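Local coordinates for protein Kif13b (Mus musculus, PDB 5B64) that is a kinesin-3 family protein, probably a microtubule motor that carries cargo, and in this crystal a fragment of it contacts a chain of another protein, at residues B[12-17]-B[63-68]; B[23-28]-B[82-87]; B[29-34]-B[90-95]. All coordinates share one frame; numbering follows the deposited sequence.

Contact 1 of 3, residues B[12-17]-B[63-68]; sequences MRLREQ and SEPAIQ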
ATOM      1  N   MET B  12       8.483 -40.852  -1.001  1.00 87.61           N
ATOM      2  CA  MET B  12       7.654 -40.563   0.154  1.00 81.58           C
ATOM      3  C   MET B  12       8.023 -39.215   0.774  1.00 82.38           C
ATOM      4  O   MET B  12       7.150 -38.487   1.246  1.00 86.79           O
ATOM      5  CB  MET B  12       7.759 -41.695   1.184  1.00 81.27           C
ATOM      6  N   ARG B  13       9.308 -38.870   0.774  1.00 82.51           N
ATOM      7  CA  ARG B  13       9.715 -37.569   1.313  1.00 84.30           C
ATOM      8  C   ARG B  13       9.219 -36.440   0.411  1.00 79.16           C
ATOM      9  O   ARG B  13       8.634 -35.475   0.890  1.00 83.60           O
ATOM     10  CB  ARG B  13      11.235 -37.479   1.533  1.00 83.03           C
ATOM     11  N   LEU B  14       9.435 -36.576  -0.892  1.00 72.70           N
ATOM     12  CA  LEU B  14       8.932 -35.601  -1.845  1.00 68.98           C
ATOM     13  C   LEU B  14       7.414 -35.457  -1.727  1.00 73.66           C
ATOM     14  O   LEU B  14       6.889 -34.348  -1.706  1.00 72.38           O
ATOM     15  CB  LEU B  14       9.306 -36.000  -3.272  1.00 62.89           C
ATOM     16  CG  LEU B  14       8.790 -35.035  -4.336  1.00 61.81           C
ATOM     17  CD1 LEU B  14       9.278 -33.628  -4.054  1.00 58.43           C
ATOM     18  CD2 LEU B  14       9.206 -35.482  -5.726  1.00 67.64           C
ATOM     19  N   ARG B  15       6.720 -36.587  -1.642  1.00 77.16           N
ATOM     20  CA  ARG B  15       5.269 -36.588  -1.543  1.00 76.10           C
ATOM     21  C   ARG B  15       4.769 -35.786  -0.342  1.00 74.77           C
ATOM     22  O   ARG B  15       3.815 -35.020  -0.463  1.00 77.25           O
ATOM     23  CB  ARG B  15       4.725 -38.019  -1.487  1.00 79.01           C
ATOM     24  CG  ARG B  15       3.220 -38.079  -1.649  1.00 82.23           C
ATOM     25  CD  ARG B  15       2.696 -39.495  -1.622  1.00 87.36           C
ATOM     26  NE  ARG B  15       1.238 -39.540  -1.759  1.00 90.21           N
ATOM     27  CZ  ARG B  15       0.495 -40.599  -1.447  1.00 93.47           C
ATOM     28  NH1 ARG B  15      -0.825 -40.565  -1.606  1.00101.20           N
ATOM     29  NH2 ARG B  15       1.074 -41.693  -0.967  1.00 84.10           N
ATOM     30  N   GLU B  16       5.419 -35.950   0.808  1.00 74.58           N
ATOM     31  CA  GLU B  16       4.988 -35.267   2.031  1.00 74.53           C
ATOM     32  C   GLU B  16       5.303 -33.779   1.951  1.00 76.29           C
ATOM     33  O   GLU B  16       4.567 -32.945   2.496  1.00 75.93           O
ATOM     34  CB  GLU B  16       5.629 -35.889   3.282  1.00 68.05           C
ATOM     35  N   GLN B  17       6.400 -33.462   1.264  1.00 71.23           N
ATOM     36  CA  GLN B  17       6.799 -32.077   1.041  1.00 68.79           C
ATOM     37  C   GLN B  17       5.805 -31.365   0.136  1.00 68.42           C
ATOM     38  O   GLN B  17       5.443 -30.214   0.385  1.00 71.78           O
ATOM     39  CB  GLN B  17       8.192 -32.011   0.419  1.00 72.70           C
ATOM     40  CG  GLN B  17       9.303 -32.389   1.352  1.00 80.34           C
ATOM     41  CD  GLN B  17       9.844 -31.204   2.102  1.00 97.59           C
ATOM     42  OE1 GLN B  17       9.388 -30.888   3.209  1.00 97.32           O
ATOM     43  NE2 GLN B  17      10.826 -30.524   1.501  1.00106.53           N
ATOM     44  N   SER B  63      14.139 -33.761  -7.028  1.00 84.58           N
ATOM     45  CA  SER B  63      13.213 -32.662  -6.821  1.00 82.98           C
ATOM     46  C   SER B  63      12.743 -32.444  -5.402  1.00 77.40           C
ATOM     47  O   SER B  63      12.621 -33.364  -4.588  1.00 73.32           O
ATOM     48  CB  SER B  63      11.992 -32.808  -7.719  1.00 83.73           C
ATOM     49  OG  SER B  63      12.300 -32.327  -9.005  1.00 93.32           O
ATOM     50  N   GLU B  64      12.464 -31.186  -5.134  1.00 78.24           N
ATOM     51  CA  GLU B  64      11.719 -30.809  -3.962  1.00 82.21           C
ATOM     52  C   GLU B  64      10.842 -29.641  -4.387  1.00 82.38           C
ATOM     53  O   GLU B  64      11.079 -29.038  -5.439  1.00 85.26           O
ATOM     54  CB  GLU B  64      12.671 -30.417  -2.853  1.00 79.43           C
ATOM     55  CG  GLU B  64      13.490 -29.215  -3.169  1.00 88.23           C
ATOM     56  CD  GLU B  64      14.585 -29.029  -2.147  1.00106.59           C
ATOM     57  OE1 GLU B  64      14.889 -27.865  -1.788  1.00107.68           O
ATOM     58  OE2 GLU B  64      15.136 -30.064  -1.699  1.00114.43           O
ATOM     59  N   PRO B  65       9.803 -29.338  -3.601  1.00 74.28           N
ATOM     60  CA  PRO B  65       8.898 -28.273  -4.042  1.00 68.57           C
ATOM     61  C   PRO B  65       9.490 -26.865  -3.979  1.00 64.90           C
ATOM     62  O   PRO B  65      10.277 -26.515  -3.089  1.00 72.52           O
ATOM     63  CB  PRO B  65       7.709 -28.397  -3.082  1.00 66.12           C
ATOM     64  CG  PRO B  65       7.814 -29.766  -2.505  1.00 67.19           C
ATOM     65  CD  PRO B  65       9.258 -30.105  -2.468  1.00 68.98           C
ATOM     66  N   ALA B  66       9.099 -26.062  -4.960  1.00 59.98           N
ATOM     67  CA  ALA B  66       9.387 -24.632  -4.974  1.00 63.41           C
ATOM     68  C   ALA B  66       8.092 -23.886  -5.301  1.00 65.03           C
ATOM     69  O   ALA B  66       7.094 -24.492  -5.718  1.00 68.64           O
ATOM     70  CB  ALA B  66      10.493 -24.296  -5.986  1.00 58.74           C
ATOM     71  N   ILE B  67       8.104 -22.576  -5.103  1.00 62.24           N
ATOM     72  CA  ILE B  67       6.882 -21.801  -5.157  1.00 61.69           C
ATOM     73  C   ILE B  67       6.947 -20.743  -6.239  1.00 63.36           C
ATOM     74  O   ILE B  67       7.803 -19.843  -6.199  1.00 61.73           O
ATOM     75  CB  ILE B  67       6.615 -21.094  -3.817  1.00 64.54           C
ATOM     76  CG1 ILE B  67       6.688 -22.090  -2.655  1.00 55.90           C
ATOM     77  CG2 ILE B  67       5.293 -20.336  -3.876  1.00 55.19           C
ATOM     78  CD1 ILE B  67       5.719 -23.226  -2.755  1.00 55.34           C
ATOM     79  N   GLN B  68       6.040 -20.851  -7.202  1.00 61.89           N
ATOM     80  CA  GLN B  68       5.933 -19.836  -8.226  1.00 72.07           C
ATOM     81  C   GLN B  68       5.055 -18.720  -7.707  1.00 67.32           C
ATOM     82  O   GLN B  68       3.914 -18.948  -7.323  1.00 63.79           O
ATOM     83  CB  GLN B  68       5.356 -20.397  -9.516  1.00 82.81           C
ATOM     84  CG  GLN B  68       5.012 -19.297 -10.503  1.00 94.08           C
ATOM     85  CD  GLN B  68       4.796 -19.822 -11.902  1.00101.19           C
ATOM     86  OE1 GLN B  68       5.737 -20.293 -12.548  1.00 95.06           O
ATOM     87  NE2 GLN B  68       3.553 -19.748 -12.383  1.00107.60           N
TER

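Contact 2 of 3, residues B[23-28]-B[82-87]; sequences LLVREA and EKLENR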
ATOM      1  N   LEU B  23      -0.652 -26.950   1.021  1.00 60.95           N
ATOM      2  CA  LEU B  23      -1.340 -26.220   2.079  1.00 62.11           C
ATOM      3  C   LEU B  23      -0.837 -24.766   2.273  1.00 69.12           C
ATOM      4  O   LEU B  23      -1.632 -23.833   2.320  1.00 66.63           O
ATOM      5  CB  LEU B  23      -1.221 -26.990   3.402  1.00 64.00           C
ATOM      6  CG  LEU B  23      -2.258 -28.050   3.807  1.00 69.26           C
ATOM      7  CD1 LEU B  23      -3.417 -28.140   2.824  1.00 73.43           C
ATOM      8  CD2 LEU B  23      -1.632 -29.429   4.045  1.00 64.97           C
ATOM      9  N   LEU B  24       0.476 -24.581   2.400  1.00 67.24           N
ATOM     10  CA  LEU B  24       1.047 -23.277   2.734  1.00 66.65           C
ATOM     11  C   LEU B  24       0.721 -22.237   1.678  1.00 69.21           C
ATOM     12  O   LEU B  24       0.419 -21.083   1.978  1.00 69.21           O
ATOM     13  CB  LEU B  24       2.561 -23.381   2.876  1.00 60.60           C
ATOM     14  CG  LEU B  24       3.039 -24.330   3.972  1.00 62.62           C
ATOM     15  CD1 LEU B  24       4.515 -24.129   4.258  1.00 61.78           C
ATOM     16  CD2 LEU B  24       2.209 -24.137   5.226  1.00 65.46           C
ATOM     17  N   VAL B  25       0.790 -22.675   0.436  1.00 66.65           N
ATOM     18  CA  VAL B  25       0.561 -21.821  -0.708  1.00 64.10           C
ATOM     19  C   VAL B  25      -0.872 -21.317  -0.643  1.00 63.21           C
ATOM     20  O   VAL B  25      -1.184 -20.188  -1.011  1.00 62.44           O
ATOM     21  CB  VAL B  25       0.874 -22.637  -1.996  1.00 59.56           C
ATOM     22  CG1 VAL B  25      -0.283 -22.657  -2.989  1.00 51.97           C
ATOM     23  CG2 VAL B  25       2.201 -22.180  -2.610  1.00 53.22           C
ATOM     24  N   ARG B  26      -1.741 -22.158  -0.117  1.00 62.37           N
ATOM     25  CA  ARG B  26      -3.128 -21.797   0.071  1.00 58.67           C
ATOM     26  C   ARG B  26      -3.328 -20.765   1.183  1.00 61.70           C
ATOM     27  O   ARG B  26      -4.196 -19.895   1.084  1.00 60.31           O
ATOM     28  CB  ARG B  26      -3.921 -23.054   0.389  1.00 52.15           C
ATOM     29  CG  ARG B  26      -4.379 -23.775  -0.838  1.00 50.90           C
ATOM     30  CD  ARG B  26      -5.890 -23.938  -0.788  1.00 61.03           C
ATOM     31  NE  ARG B  26      -6.243 -25.335  -0.574  1.00 67.45           N
ATOM     32  CZ  ARG B  26      -7.486 -25.793  -0.517  1.00 68.90           C
ATOM     33  NH1 ARG B  26      -8.521 -24.964  -0.649  1.00 61.16           N
ATOM     34  NH2 ARG B  26      -7.688 -27.086  -0.321  1.00 76.72           N
ATOM     35  N   GLU B  27      -2.543 -20.872   2.251  1.00 66.04           N
ATOM     36  CA  GLU B  27      -2.660 -19.922   3.353  1.00 63.13           C
ATOM     37  C   GLU B  27      -2.084 -18.588   2.910  1.00 57.76           C
ATOM     38  O   GLU B  27      -2.677 -17.538   3.169  1.00 57.89           O
ATOM     39  CB  GLU B  27      -2.001 -20.425   4.647  1.00 62.01           C
ATOM     40  CG  GLU B  27      -2.095 -19.427   5.814  1.00 68.76           C
ATOM     41  CD  GLU B  27      -2.008 -20.073   7.212  1.00 73.23           C
ATOM     42  OE1 GLU B  27      -1.057 -19.775   7.967  1.00 63.18           O
ATOM     43  OE2 GLU B  27      -2.912 -20.860   7.575  1.00 82.68           O
ATOM     44  N   ALA B  28      -0.950 -18.625   2.213  1.00 50.48           N
ATOM     45  CA  ALA B  28      -0.338 -17.384   1.742  1.00 53.98           C
ATOM     46  C   ALA B  28      -1.328 -16.629   0.845  1.00 60.42           C
ATOM     47  O   ALA B  28      -1.555 -15.430   1.024  1.00 63.06           O
ATOM     48  CB  ALA B  28       0.962 -17.656   1.007  1.00 51.62           C
ATOM     49  N   GLU B  82      11.201 -23.258   1.929  1.00 70.37           N
ATOM     50  CA  GLU B  82      11.707 -22.699   3.185  1.00 71.07           C
ATOM     51  C   GLU B  82      11.416 -21.209   3.239  1.00 65.79           C
ATOM     52  O   GLU B  82      11.042 -20.680   4.277  1.00 64.11           O
ATOM     53  CB  GLU B  82      13.215 -22.935   3.323  1.00 76.63           C
ATOM     54  CG  GLU B  82      13.844 -22.283   4.551  1.00 91.91           C
ATOM     55  CD  GLU B  82      15.373 -22.438   4.620  1.00108.63           C
ATOM     56  OE1 GLU B  82      15.923 -22.429   5.749  1.00111.95           O
ATOM     57  OE2 GLU B  82      16.026 -22.553   3.554  1.00113.70           O
ATOM     58  N   LYS B  83      11.581 -20.536   2.108  1.00 62.46           N
ATOM     59  CA  LYS B  83      11.346 -19.109   2.067  1.00 60.67           C
ATOM     60  C   LYS B  83       9.860 -18.755   2.264  1.00 63.32           C
ATOM     61  O   LYS B  83       9.543 -17.809   3.002  1.00 65.58           O
ATOM     62  CB  LYS B  83      11.922 -18.479   0.794  1.00 56.98           C
ATOM     63  CG  LYS B  83      11.422 -17.061   0.585  1.00 57.07           C
ATOM     64  CD  LYS B  83      12.198 -16.312  -0.457  1.00 60.36           C
ATOM     65  CE  LYS B  83      11.523 -14.990  -0.758  1.00 63.32           C
ATOM     66  NZ  LYS B  83      12.402 -14.140  -1.584  1.00 71.34           N
ATOM     67  N   LEU B  84       8.959 -19.500   1.620  1.00 56.65           N
ATOM     68  CA  LEU B  84       7.527 -19.293   1.834  1.00 62.07           C
ATOM     69  C   LEU B  84       7.176 -19.545   3.312  1.00 69.20           C
ATOM     70  O   LEU B  84       6.453 -18.772   3.957  1.00 63.78           O
ATOM     71  CB  LEU B  84       6.709 -20.206   0.924  1.00 57.83           C
ATOM     72  CG  LEU B  84       5.183 -20.196   1.067  1.00 55.73           C
ATOM     73  CD1 LEU B  84       4.595 -18.832   0.779  1.00 52.66           C
ATOM     74  CD2 LEU B  84       4.517 -21.241   0.148  1.00 54.33           C
ATOM     75  N   GLU B  85       7.742 -20.614   3.852  1.00 68.16           N
ATOM     76  CA  GLU B  85       7.467 -20.996   5.211  1.00 64.41           C
ATOM     77  C   GLU B  85       7.865 -19.878   6.184  1.00 69.63           C
ATOM     78  O   GLU B  85       7.103 -19.559   7.115  1.00 73.41           O
ATOM     79  CB  GLU B  85       8.187 -22.301   5.518  1.00 70.06           C
ATOM     80  CG  GLU B  85       7.661 -23.021   6.724  1.00 85.46           C
ATOM     81  CD  GLU B  85       7.990 -24.491   6.687  1.00101.99           C
ATOM     82  OE1 GLU B  85       7.875 -25.156   7.745  1.00107.32           O
ATOM     83  OE2 GLU B  85       8.361 -24.973   5.592  1.00105.05           O
ATOM     84  N   ASN B  86       9.042 -19.284   5.960  1.00 67.87           N
ATOM     85  CA  ASN B  86       9.488 -18.104   6.710  1.00 72.39           C
ATOM     86  C   ASN B  86       8.654 -16.835   6.476  1.00 78.60           C
ATOM     87  O   ASN B  86       8.285 -16.139   7.438  1.00 81.36           O
ATOM     88  CB  ASN B  86      10.949 -17.795   6.432  1.00 74.62           C
ATOM     89  CG  ASN B  86      11.876 -18.805   7.052  1.00 93.69           C
ATOM     90  OD1 ASN B  86      11.645 -19.279   8.173  1.00 98.77           O
ATOM     91  ND2 ASN B  86      12.938 -19.155   6.327  1.00 98.97           N
ATOM     92  N   ARG B  87       8.366 -16.525   5.212  1.00 68.45           N
ATOM     93  CA  ARG B  87       7.548 -15.356   4.917  1.00 69.97           C
ATOM     94  C   ARG B  87       6.186 -15.459   5.563  1.00 71.48           C
ATOM     95  O   ARG B  87       5.629 -14.443   5.969  1.00 69.72           O
ATOM     96  CB  ARG B  87       7.368 -15.147   3.418  1.00 68.01           C
ATOM     97  CG  ARG B  87       8.484 -14.377   2.793  1.00 66.23           C
ATOM     98  CD  ARG B  87       8.699 -12.988   3.413  1.00 60.37           C
ATOM     99  NE  ARG B  87       9.950 -12.460   2.899  1.00 58.47           N
ATOM    100  CZ  ARG B  87      10.127 -12.040   1.650  1.00 63.30           C
ATOM    101  NH1 ARG B  87      11.325 -11.614   1.259  1.00 69.89           N
ATOM    102  NH2 ARG B  87       9.110 -12.035   0.791  1.00 62.81           N
TER

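Contact 3 of 3, residues B[29-34]-B[90-95]; sequences SYIAEE and DMRDLY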
ATOM      1  N   SER B  29      -1.940 -17.351  -0.086  1.00 57.23           N
ATOM      2  CA  SER B  29      -2.862 -16.747  -1.032  1.00 62.30           C
ATOM      3  C   SER B  29      -4.005 -16.007  -0.357  1.00 64.13           C
ATOM      4  O   SER B  29      -4.439 -14.950  -0.829  1.00 65.47           O
ATOM      5  CB  SER B  29      -3.428 -17.804  -1.973  1.00 59.92           C
ATOM      6  OG  SER B  29      -2.455 -18.155  -2.944  1.00 67.36           O
ATOM      7  N   TYR B  30      -4.485 -16.562   0.749  1.00 58.94           N
ATOM      8  CA  TYR B  30      -5.662 -16.029   1.407  1.00 59.01           C
ATOM      9  C   TYR B  30      -5.337 -14.701   2.117  1.00 63.23           C
ATOM     10  O   TYR B  30      -6.090 -13.710   2.011  1.00 57.41           O
ATOM     11  CB  TYR B  30      -6.211 -17.059   2.401  1.00 57.97           C
ATOM     12  CG  TYR B  30      -7.263 -16.480   3.300  1.00 59.63           C
ATOM     13  CD1 TYR B  30      -6.971 -16.141   4.620  1.00 57.80           C
ATOM     14  CD2 TYR B  30      -8.546 -16.230   2.819  1.00 55.73           C
ATOM     15  CE1 TYR B  30      -7.957 -15.573   5.448  1.00 54.81           C
ATOM     16  CE2 TYR B  30      -9.514 -15.676   3.634  1.00 56.56           C
ATOM     17  CZ  TYR B  30      -9.214 -15.351   4.939  1.00 55.98           C
ATOM     18  OH  TYR B  30     -10.185 -14.800   5.727  1.00 71.35           O
ATOM     19  N   ILE B  31      -4.225 -14.700   2.852  1.00 55.79           N
ATOM     20  CA  ILE B  31      -3.789 -13.525   3.581  1.00 60.25           C
ATOM     21  C   ILE B  31      -3.481 -12.412   2.600  1.00 62.03           C
ATOM     22  O   ILE B  31      -3.816 -11.241   2.825  1.00 63.17           O
ATOM     23  CB  ILE B  31      -2.531 -13.826   4.386  1.00 62.35           C
ATOM     24  CG1 ILE B  31      -2.846 -14.867   5.459  1.00 57.09           C
ATOM     25  CG2 ILE B  31      -1.980 -12.558   4.993  1.00 65.45           C
ATOM     26  CD1 ILE B  31      -1.659 -15.342   6.182  1.00 47.90           C
ATOM     27  N   ALA B  32      -2.849 -12.794   1.498  1.00 55.08           N
ATOM     28  CA  ALA B  32      -2.543 -11.843   0.454  1.00 54.45           C
ATOM     29  C   ALA B  32      -3.841 -11.223  -0.068  1.00 60.15           C
ATOM     30  O   ALA B  32      -3.925 -10.017  -0.297  1.00 70.64           O
ATOM     31  CB  ALA B  32      -1.773 -12.510  -0.648  1.00 44.66           C
ATOM     32  N   GLU B  33      -4.872 -12.037  -0.220  1.00 58.61           N
ATOM     33  CA  GLU B  33      -6.143 -11.517  -0.711  1.00 62.81           C
ATOM     34  C   GLU B  33      -6.765 -10.558   0.306  1.00 64.77           C
ATOM     35  O   GLU B  33      -7.312  -9.514  -0.068  1.00 66.06           O
ATOM     36  CB  GLU B  33      -7.113 -12.669  -1.043  1.00 60.90           C
ATOM     37  CG  GLU B  33      -8.358 -12.237  -1.797  1.00 75.99           C
ATOM     38  CD  GLU B  33      -8.075 -11.800  -3.235  1.00 97.13           C
ATOM     39  OE1 GLU B  33      -7.082 -12.277  -3.842  1.00106.10           O
ATOM     40  OE2 GLU B  33      -8.858 -10.980  -3.765  1.00103.01           O
ATOM     41  N   GLU B  34      -6.682 -10.922   1.586  1.00 63.84           N
ATOM     42  CA  GLU B  34      -7.280 -10.121   2.651  1.00 70.14           C
ATOM     43  C   GLU B  34      -6.637  -8.739   2.720  1.00 72.10           C
ATOM     44  O   GLU B  34      -7.309  -7.723   2.965  1.00 67.79           O
ATOM     45  CB  GLU B  34      -7.136 -10.823   4.007  1.00 70.49           C
ATOM     46  CG  GLU B  34      -8.073 -12.007   4.220  1.00 74.31           C
ATOM     47  CD  GLU B  34      -9.540 -11.624   4.082  1.00 86.78           C
ATOM     48  OE1 GLU B  34     -10.133 -11.102   5.057  1.00 92.84           O
ATOM     49  OE2 GLU B  34     -10.101 -11.846   2.989  1.00 90.07           O
ATOM     50  N   ASP B  90       5.767 -13.790   8.742  1.00 53.53           N
ATOM     51  CA  ASP B  90       5.538 -12.361   8.587  1.00 60.67           C
ATOM     52  C   ASP B  90       4.117 -12.015   8.133  1.00 66.39           C
ATOM     53  O   ASP B  90       3.529 -11.055   8.627  1.00 71.89           O
ATOM     54  CB  ASP B  90       6.566 -11.764   7.618  1.00 61.72           C
ATOM     55  CG  ASP B  90       7.988 -11.850   8.149  1.00 76.38           C
ATOM     56  OD1 ASP B  90       8.188 -11.680   9.380  1.00 81.71           O
ATOM     57  OD2 ASP B  90       8.911 -12.088   7.333  1.00 84.45           O
ATOM     58  N   MET B  91       3.586 -12.786   7.185  1.00 64.68           N
ATOM     59  CA  MET B  91       2.232 -12.598   6.667  1.00 61.35           C
ATOM     60  C   MET B  91       1.180 -12.763   7.776  1.00 65.07           C
ATOM     61  O   MET B  91       0.296 -11.919   7.943  1.00 65.85           O
ATOM     62  CB  MET B  91       1.963 -13.606   5.542  1.00 60.55           C
ATOM     63  CG  MET B  91       2.985 -13.616   4.402  1.00 53.47           C
ATOM     64  SD  MET B  91       2.445 -14.737   3.086  1.00 64.01           S
ATOM     65  CE  MET B  91       3.913 -14.929   2.090  1.00 50.46           C
ATOM     66  N   ARG B  92       1.288 -13.857   8.528  1.00 64.77           N
ATOM     67  CA  ARG B  92       0.475 -14.072   9.730  1.00 64.59           C
ATOM     68  C   ARG B  92       0.533 -12.906  10.719  1.00 63.19           C
ATOM     69  O   ARG B  92      -0.507 -12.447  11.182  1.00 64.04           O
ATOM     70  CB  ARG B  92       0.881 -15.365  10.432  1.00 60.33           C
ATOM     71  CG  ARG B  92       0.623 -16.601   9.597  1.00 57.04           C
ATOM     72  CD  ARG B  92       1.111 -17.855  10.296  1.00 60.48           C
ATOM     73  NE  ARG B  92       1.019 -19.019   9.422  1.00 60.94           N
ATOM     74  CZ  ARG B  92       2.009 -19.871   9.189  1.00 62.92           C
ATOM     75  NH1 ARG B  92       3.189 -19.715   9.781  1.00 63.04           N
ATOM     76  NH2 ARG B  92       1.810 -20.894   8.371  1.00 66.51           N
ATOM     77  N   ASP B  93       1.743 -12.440  11.025  1.00 64.45           N
ATOM     78  CA  ASP B  93       1.952 -11.244  11.853  1.00 62.82           C
ATOM     79  C   ASP B  93       1.227 -10.036  11.320  1.00 67.11           C
ATOM     80  O   ASP B  93       0.494  -9.382  12.065  1.00 73.16           O
ATOM     81  CB  ASP B  93       3.430 -10.884  11.950  1.00 60.32           C
ATOM     82  CG  ASP B  93       4.199 -11.810  12.873  1.00 79.76           C
ATOM     83  OD1 ASP B  93       3.554 -12.651  13.544  1.00 83.02           O
ATOM     84  OD2 ASP B  93       5.450 -11.694  12.927  1.00 87.59           O
ATOM     85  N   LEU B  94       1.438  -9.740  10.033  1.00 58.20           N
ATOM     86  CA  LEU B  94       0.859  -8.546   9.411  1.00 60.82           C
ATOM     87  C   LEU B  94      -0.666  -8.640   9.419  1.00 66.94           C
ATOM     88  O   LEU B  94      -1.376  -7.667   9.694  1.00 67.04           O
ATOM     89  CB  LEU B  94       1.356  -8.388   7.980  1.00 56.60           C
ATOM     90  CG  LEU B  94       1.057  -7.040   7.315  1.00 59.72           C
ATOM     91  CD1 LEU B  94       1.718  -5.888   8.077  1.00 52.66           C
ATOM     92  CD2 LEU B  94       1.490  -7.030   5.836  1.00 60.03           C
ATOM     93  N   TYR B  95      -1.152  -9.841   9.147  1.00 61.60           N
ATOM     94  CA  TYR B  95      -2.573 -10.114   9.161  1.00 63.47           C
ATOM     95  C   TYR B  95      -3.206  -9.864  10.534  1.00 65.25           C
ATOM     96  O   TYR B  95      -4.236  -9.197  10.643  1.00 63.29           O
ATOM     97  CB  TYR B  95      -2.815 -11.558   8.734  1.00 58.45           C
ATOM     98  CG  TYR B  95      -4.265 -11.901   8.645  1.00 60.17           C
ATOM     99  CD1 TYR B  95      -5.017 -11.537   7.531  1.00 59.57           C
ATOM    100  CD2 TYR B  95      -4.899 -12.589   9.677  1.00 65.22           C
ATOM    101  CE1 TYR B  95      -6.370 -11.868   7.440  1.00 62.20           C
ATOM    102  CE2 TYR B  95      -6.253 -12.907   9.602  1.00 67.28           C
ATOM    103  CZ  TYR B  95      -6.981 -12.545   8.479  1.00 67.57           C
ATOM    104  OH  TYR B  95      -8.323 -12.865   8.401  1.00 78.19           O
TER

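Contact 1 of 3, residues B[12-17]-B[63-68]
L14 and Q17 of helix 12-17 meet S63, just before strand 64-68, and E64 and P65 at its start. The axes of the two short segments come within 7.9 Å, and their directions differ by 25°. L14 does most of its work through one methyl. Its CG stands anti to the backbone N (chi1 179°), and CD1 reaches further toward the strand than the rest of the side chain. L14 CD1 lies 3.4 Å from the carbonyl O of S63 and 3.7 Å from E64 CA. The same methyl also reaches the proline, with L14 CD1 3.9 Å from P65 CD. L14 CD2 faces the S63 side chain more loosely, at 4.3 Å from S63 CB. Q17 approaches the proline from its own base, not with its amide. Q17 CB sits 3.6 Å from P65 CD, and P65 CG lies 3.7 Å from Q17 C. L14 CD1 and Q17 CB both touch P65 CD, from directions roughly at right angles. No hydrogen bond links the segments, and the contact is van der Waals in character. P65 is buried and also packs on I18 and A21, further along helix 9-34. Backbone bonds tie E64 to Q46 of strand 40-46 and I67 to W79 of strand 75-80. The helix packs along the middle strand, 64-71, at a shallow angle.

Contact 2 of 3, residues B[23-28]-B[82-87]
L84 of helix 82-87 points at helix 23-28 and touches L24, V25 and A28. The bond from its CA to its CB is directed toward the facing helix, but the touching is done by the methyls. CG stands anti to the backbone N (chi1 176°), which carries the branch point into the interface. The two methyls then divide the work. L84 CD1 lies 3.8 Å from A28 CB. L84 CD2 lies 3.7 Å from V25 CG2 and 4.0 Å from L24 CB. The L84 and V25 side chains cross at about a right angle. One leucine thus bridges residues spaced over about a helical turn of the opposite helix. L84 is buried in the protein. The short axes of the two helices stand 10.3 Å apart and cross at 41°.

A second, looser touch lies beside this one. L24 CD1 is 4.1 Å from E85 CG, so the leucine rests against the aliphatic part of the glutamate. The E85 chain is extended beyond CG, and its OE1 has a long, weak ion pair with K20 NZ. No hydrogen bond joins the two segments, and the contact between them is hydrophobic.

On the same segment, R87 and K83 form salt bridges to D120 and cation-pi contacts with W79, and R87 also has a salt bridge to an acidic side chain of another protein chain. L24 and A28 pack on L88 of helix 81-100, while V25 lies on Y41 and V43 of strand 40-46. The pair of helices thus meets over the sheet, where V25 and L84 both rest on I67 of strand 64-71.

Contact 3 of 3, residues B[29-34]-B[90-95]
Helix 29-34 and helix 90-95 cross at 36° with their short axes 10.1 Å apart, and the CA atoms of I31 and Y95 come to 6.7 Å. I31 is buried and sits at the centre. I31 CG2 lies 3.8 Å from the carbonyl O of M91 and 4.0 Å from Y95 CB. I31 CD1 reaches 4.1 Å from M91 CB, and it also lies beside the backbone N and CG of R92. The Y95 side chain extends toward the first helix, CG anti to the backbone N (chi1 -177°). E34 meets the edge of its ring, with E34 CG 3.6 Å from Y95 CE1. E34 CG also lies over one face of the Y30 ring, offset toward its rim, and so touches both tyrosines. The Y30 and Y95 side chains cross obliquely, and Y30 OH lies 3.8 Å from Y95 OH, which is not a hydrogen bond. The end of M91 leads away from helix 29-34; its side chain also touches F118 and Y41. R92 NE makes a salt bridge to E27, one turn before I31 on helix 9-34. With no hydrogen bond between the segments, the hold here rests on apolar and aromatic contacts, while the charge pair lies outside them at E27.

All three contacts use helix 9-34, which meets strand 64-71 in contact 1 and helix 81-100 in contacts 2 and 3. The three first segments come in the order 1, 2, 3 along helix 9-34. The second segments follow in the same order later in the chain, so the pairs interleave. Contact 2 touches both of the others; its centre is about 13 Å from that of contact 1 and about 10 Å from that of contact 3. Contacts 1 and 3 lie on opposite sides of the chain's centre, about 23 Å apart between centres. The long helix thus ties the three-stranded antiparallel sheet to helix 81-100.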